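Local atomic coordinates of pyrrolidone-carboxylate peptidase (Deinococcus radiodurans R1, PDB entry 5Z48), a protein that probably removes an N-terminal pyroglutamyl (5-oxoprolyl) group from peptides, acting as a cysteine exopeptidase of the C15 family. Residues 6-11 / 67-72; 78-83 / 171-176. All coordinates share one frame; numbering follows the deposited sequence.

Interaction 1: 6-11 / 67-72; sequences LLLTGF and AVLLTG. With PCA (pyroglutamic acid), chain I.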
# COMPACT_ATOMS: atom_id res chain seq x y z
N LEU B 6 -1.73 12.11 -34.88
CA LEU B 6 -1.83 11.28 -33.68
C LEU B 6 -3.12 11.67 -32.97
O LEU B 6 -3.33 12.85 -32.65
CB LEU B 6 -0.62 11.45 -32.76
CG LEU B 6 -0.70 10.59 -31.47
CD1 LEU B 6 0.63 9.95 -31.13
CD2 LEU B 6 -1.14 11.42 -30.31
N LEU B 7 -4.03 10.69 -32.81
CA LEU B 7 -5.26 10.94 -32.06
C LEU B 7 -4.99 10.79 -30.57
O LEU B 7 -4.55 9.73 -30.14
CB LEU B 7 -6.36 9.96 -32.50
CG LEU B 7 -7.66 10.00 -31.68
CD1 LEU B 7 -8.34 11.35 -31.83
CD2 LEU B 7 -8.63 8.87 -32.14
N LEU B 8 -5.24 11.84 -29.79
CA LEU B 8 -4.99 11.84 -28.35
C LEU B 8 -6.32 12.05 -27.64
O LEU B 8 -7.00 13.01 -27.92
CB LEU B 8 -4.02 12.97 -28.00
CG LEU B 8 -3.81 13.23 -26.50
CD1 LEU B 8 -3.24 11.98 -25.78
CD2 LEU B 8 -2.87 14.41 -26.30
N THR B 9 -6.72 11.11 -26.76
CA THR B 9 -7.98 11.32 -26.04
C THR B 9 -7.74 11.36 -24.53
O THR B 9 -6.78 10.80 -24.02
CB THR B 9 -9.01 10.23 -26.37
OG1 THR B 9 -8.58 8.94 -25.88
CG2 THR B 9 -9.21 10.10 -27.86
N GLY B 10 -8.64 12.06 -23.83
CA GLY B 10 -8.73 12.01 -22.38
C GLY B 10 -10.18 11.82 -21.99
O GLY B 10 -11.06 11.79 -22.84
N PHE B 11 -10.40 11.66 -20.69
CA PHE B 11 -11.75 11.45 -20.17
C PHE B 11 -12.19 12.62 -19.28
O PHE B 11 -11.37 13.28 -18.64
CB PHE B 11 -11.85 10.14 -19.33
CG PHE B 11 -12.06 8.90 -20.13
CD1 PHE B 11 -13.31 8.59 -20.63
CD2 PHE B 11 -10.99 8.03 -20.38
CE1 PHE B 11 -13.53 7.43 -21.35
CE2 PHE B 11 -11.20 6.83 -21.10
CZ PHE B 11 -12.46 6.54 -21.60
N ALA B 67 -1.64 7.04 -35.53
CA ALA B 67 -1.35 6.48 -34.22
C ALA B 67 -2.43 6.97 -33.27
O ALA B 67 -3.02 8.03 -33.50
CB ALA B 67 0.03 6.94 -33.73
N VAL B 68 -2.68 6.18 -32.21
CA VAL B 68 -3.77 6.45 -31.27
C VAL B 68 -3.24 6.32 -29.85
O VAL B 68 -2.76 5.24 -29.45
CB VAL B 68 -4.97 5.50 -31.50
CG1 VAL B 68 -6.09 5.74 -30.49
CG2 VAL B 68 -5.46 5.59 -32.95
N LEU B 69 -3.31 7.41 -29.09
CA LEU B 69 -2.92 7.45 -27.68
C LEU B 69 -4.14 7.79 -26.81
O LEU B 69 -4.57 8.95 -26.73
CB LEU B 69 -1.77 8.45 -27.46
CG LEU B 69 -1.20 8.50 -26.03
CD1 LEU B 69 -0.75 7.14 -25.53
CD2 LEU B 69 0.01 9.44 -25.98
N LEU B 70 -4.72 6.78 -26.16
CA LEU B 70 -5.86 6.98 -25.28
C LEU B 70 -5.35 7.16 -23.85
O LEU B 70 -4.49 6.37 -23.41
CB LEU B 70 -6.76 5.75 -25.35
CG LEU B 70 -7.14 5.25 -26.76
CD1 LEU B 70 -7.81 3.84 -26.57
CD2 LEU B 70 -8.06 6.18 -27.48
N THR B 71 -5.84 8.16 -23.14
CA THR B 71 -5.36 8.40 -21.77
C THR B 71 -6.52 8.50 -20.78
O THR B 71 -7.67 8.83 -21.12
CB THR B 71 -4.47 9.67 -21.67
OG1 THR B 71 -5.24 10.86 -21.71
CG2 THR B 71 -3.45 9.69 -22.81
N GLY B 72 -6.19 8.28 -19.49
CA GLY B 72 -7.21 8.30 -18.47
C GLY B 72 -6.55 8.33 -17.11
O GLY B 72 -5.35 8.04 -16.97
N PCA I . -10.32 6.52 -15.43
CA PCA I . -11.37 5.50 -15.39
CB PCA I . -12.50 5.96 -16.33
CG PCA I . -12.16 7.37 -16.82
CD PCA I . -10.78 7.60 -16.27
OE PCA I . -10.14 8.63 -16.52
C PCA I . -10.78 4.12 -15.72
O PCA I . -11.41 3.23 -16.30
OXT PCA I . -9.57 3.86 -15.43
O HOH W 1 -9.30 8.54 -23.25
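Thr71 grips the carbonyl of Thr9 twice. Its side-chain OG1 donates to Thr9 O at 2.8 Å, in the carbonyl plane and on a lone pair. Its backbone N reaches the same Thr9 O at 2.9 Å from above that plane. Thr71 can be followed outward from CB, which itself rests against Thr9 O. There the side chain forks. OG1 sits between the backbone N and the carbonyl carbon (chi1 76°), which places it to donate to Thr9 O. CG2, the other branch, meets CD1 of Leu8.

The backbones run parallel, 11° apart. Leu7 N bonds to Ala67 O, Leu69 N to Leu7 O and Thr9 N to Leu69 O. The middle bond is nearly straight, with an angle of 170° at the hydrogen. On one face of the sheet Leu6 CD1 meets Ala67 CB. On the same face Leu8 CD1 lies 4.0 Å from Leu69 CG. On the other face Thr9 and Leu70 lie side by side and point the same way. Thr9 OG1 is 3.2 Å from Leu70 CD2. A water, hydrogen-bonded to both Thr9 OG1 and Thr71 O, ties the strands together beyond the last direct bond.

At the C-terminal end Phe11 CD2 is 3.5 Å from Thr71 O. Gly72 CA lies at the edge of the Phe11 ring, and pyroglutamate CG lies over one face. Gly72 CA is also 3.5 Å from ligand OE. Strands 38-45 and 167-172 flank the pair in the sheet. These are parallel strands of the central sheet of an alpha/beta fold, with the pyroglutamate pocket at their C-terminal ends.

Interaction 2: 78-83 / 171-176; sequences PQVTLE and HVPANA. With PCA (pyroglutamic acid), chain I.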
# COMPACT_ATOMS: atom_id res chain seq x y z
N PRO B 78 1.15 5.57 -8.59
CA PRO B 78 2.16 6.62 -8.33
C PRO B 78 2.83 7.19 -9.58
O PRO B 78 3.33 8.33 -9.52
CB PRO B 78 3.21 5.90 -7.45
CG PRO B 78 3.08 4.43 -7.89
CD PRO B 78 1.57 4.25 -8.09
N GLN B 79 2.82 6.47 -10.70
CA GLN B 79 3.63 6.83 -11.86
C GLN B 79 2.80 6.56 -13.11
O GLN B 79 1.91 5.70 -13.11
CB GLN B 79 4.97 6.03 -11.91
CG GLN B 79 5.81 6.22 -10.64
CD GLN B 79 7.06 5.37 -10.57
OE1 GLN B 79 7.33 4.60 -11.50
NE2 GLN B 79 7.87 5.53 -9.49
N VAL B 80 3.10 7.31 -14.18
CA VAL B 80 2.47 7.00 -15.47
C VAL B 80 2.73 5.55 -15.87
O VAL B 80 3.84 5.01 -15.66
CB VAL B 80 2.95 7.95 -16.57
CG1 VAL B 80 2.42 9.37 -16.31
CG2 VAL B 80 4.48 7.99 -16.72
N THR B 81 1.72 4.92 -16.48
CA THR B 81 1.79 3.53 -16.91
C THR B 81 1.19 3.33 -18.30
O THR B 81 0.29 4.06 -18.73
CB THR B 81 1.07 2.55 -15.92
OG1 THR B 81 -0.27 3.01 -15.64
CG2 THR B 81 1.88 2.43 -14.61
N LEU B 82 1.75 2.36 -19.02
CA LEU B 82 1.27 1.97 -20.35
C LEU B 82 0.58 0.62 -20.24
O LEU B 82 1.17 -0.35 -19.72
CB LEU B 82 2.44 1.85 -21.34
CG LEU B 82 3.27 3.08 -21.57
CD1 LEU B 82 4.51 2.64 -22.35
CD2 LEU B 82 2.44 4.11 -22.35
N GLU B 83 -0.68 0.53 -20.74
CA GLU B 83 -1.45 -0.71 -20.65
C GLU B 83 -1.02 -1.70 -21.71
O GLU B 83 -1.00 -1.38 -22.91
CB GLU B 83 -2.96 -0.43 -20.79
CG GLU B 83 -3.47 0.44 -19.64
CD GLU B 83 -3.29 -0.16 -18.25
OE1 GLU B 83 -3.01 -1.39 -18.13
OE2 GLU B 83 -3.37 0.64 -17.27
N HIS B 171 -2.32 5.42 -18.62
CA HIS B 171 -2.98 5.80 -17.37
C HIS B 171 -2.09 6.76 -16.61
O HIS B 171 -0.88 6.54 -16.51
CB HIS B 171 -3.25 4.57 -16.50
CG HIS B 171 -4.66 4.04 -16.58
ND1 HIS B 171 -4.96 2.73 -16.90
CD2 HIS B 171 -5.85 4.66 -16.35
CE1 HIS B 171 -6.27 2.56 -16.85
NE2 HIS B 171 -6.84 3.71 -16.51
N VAL B 172 -2.70 7.84 -16.07
CA VAL B 172 -1.92 8.84 -15.36
C VAL B 172 -2.34 8.91 -13.90
O VAL B 172 -3.51 8.67 -13.57
CB VAL B 172 -2.03 10.23 -16.03
CG1 VAL B 172 -1.65 10.14 -17.53
CG2 VAL B 172 -3.43 10.85 -15.86
N PRO B 173 -1.44 9.27 -12.99
CA PRO B 173 -1.84 9.48 -11.59
C PRO B 173 -2.81 10.63 -11.41
O PRO B 173 -3.01 11.48 -12.29
CB PRO B 173 -0.50 9.84 -10.90
CG PRO B 173 0.55 9.10 -11.71
CD PRO B 173 0.03 9.30 -13.18
N ALA B 174 -3.33 10.73 -10.17
CA ALA B 174 -4.03 11.93 -9.74
C ALA B 174 -3.15 13.15 -9.95
O ALA B 174 -1.93 13.07 -9.80
CB ALA B 174 -4.37 11.81 -8.24
N ASN B 175 -3.76 14.29 -10.29
CA ASN B 175 -3.06 15.56 -10.15
C ASN B 175 -3.40 16.16 -8.78
O ASN B 175 -4.05 15.51 -7.95
CB ASN B 175 -3.41 16.49 -11.31
CG ASN B 175 -4.91 16.85 -11.37
OD1 ASN B 175 -5.68 16.57 -10.45
ND2 ASN B 175 -5.33 17.48 -12.48
N ALA B 176 -2.95 17.40 -8.52
CA ALA B 176 -3.20 17.99 -7.20
C ALA B 176 -4.70 18.11 -6.93
O ALA B 176 -5.15 17.86 -5.80
CB ALA B 176 -2.53 19.36 -7.07
N PCA I . -10.32 6.52 -15.43
CA PCA I . -11.37 5.50 -15.39
CB PCA I . -12.50 5.96 -16.33
CG PCA I . -12.16 7.37 -16.82
CD PCA I . -10.78 7.60 -16.27
OE PCA I . -10.14 8.63 -16.52
C PCA I . -10.78 4.12 -15.72
O PCA I . -11.41 3.23 -16.30
OXT PCA I . -9.57 3.86 -15.43
O HOH W 2 -0.66 5.22 -13.99
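Glu83 and His171 meet in the carboxylate-imidazole pair expected of a Cys-His-Glu triad. By similarity both are active-site residues, with Cys146 as the third. In the His171 conformer described, one of two modelled, ND1 of His171 donates to Glu83 OE2 at 2.7 Å, and the bond is fairly straight, 166° at the hydrogen. OE2 lies close to the ring plane, but the carboxylate plane stands 88° from the ring. The carboxylate is approached on its anti side. The Glu83 chain bends at chi2 (-60°), which turns CD back from the extended path. Arg77 makes a salt bridge to the same OE2 and a hydrogen bond to Thr81 OG1, and Ser138 bonds to OE1.

The backbones are joined at an antiparallel hydrogen-bonded pair, Thr81 with His171. Thr81 N reaches His171 O, and His171 N returns to Thr81 O. The two side chains cross obliquely on one face of the sheet, with Thr81 OG1 3.5 Å from His171 CB. That hydroxyl also bonds to a water held by Gln79 O.

Farther along, Val80 CG1 lies 3.9 Å from Pro173 CD. Pro173 CG rests against Gln79 N and Pro78 O. Gln79 NE2 is hydrogen-bonded to Leu189 O of the second subunit.

On the ligand side of the imidazole, His171 NE2 donates to pyroglutamate OXT at 2.9 Å.

Interactions 1 and 2 belong to one sheet, in which strands 67-73 and 167-172 are neighbours. Their centres are about 14 Å apart. They join where Gly72 O lies 2.8 Å from Val172 N, a probable hydrogen bond. Gly72 O also packs against His171 CD2 at 3.5 Å. Both contacts reach the bound pyroglutamate, but at different parts of it. Segments 6-11 and 67-72 border its ring and OE, while His171 of segment 171-176 holds its carboxylate. Cys146 lies near both, about 4 Å, between nearest side-chain atoms, from Phe11 and from His171. Cys146 N, Leu73 O and Asn20 ND2 add further hydrogen bonds to the ligand.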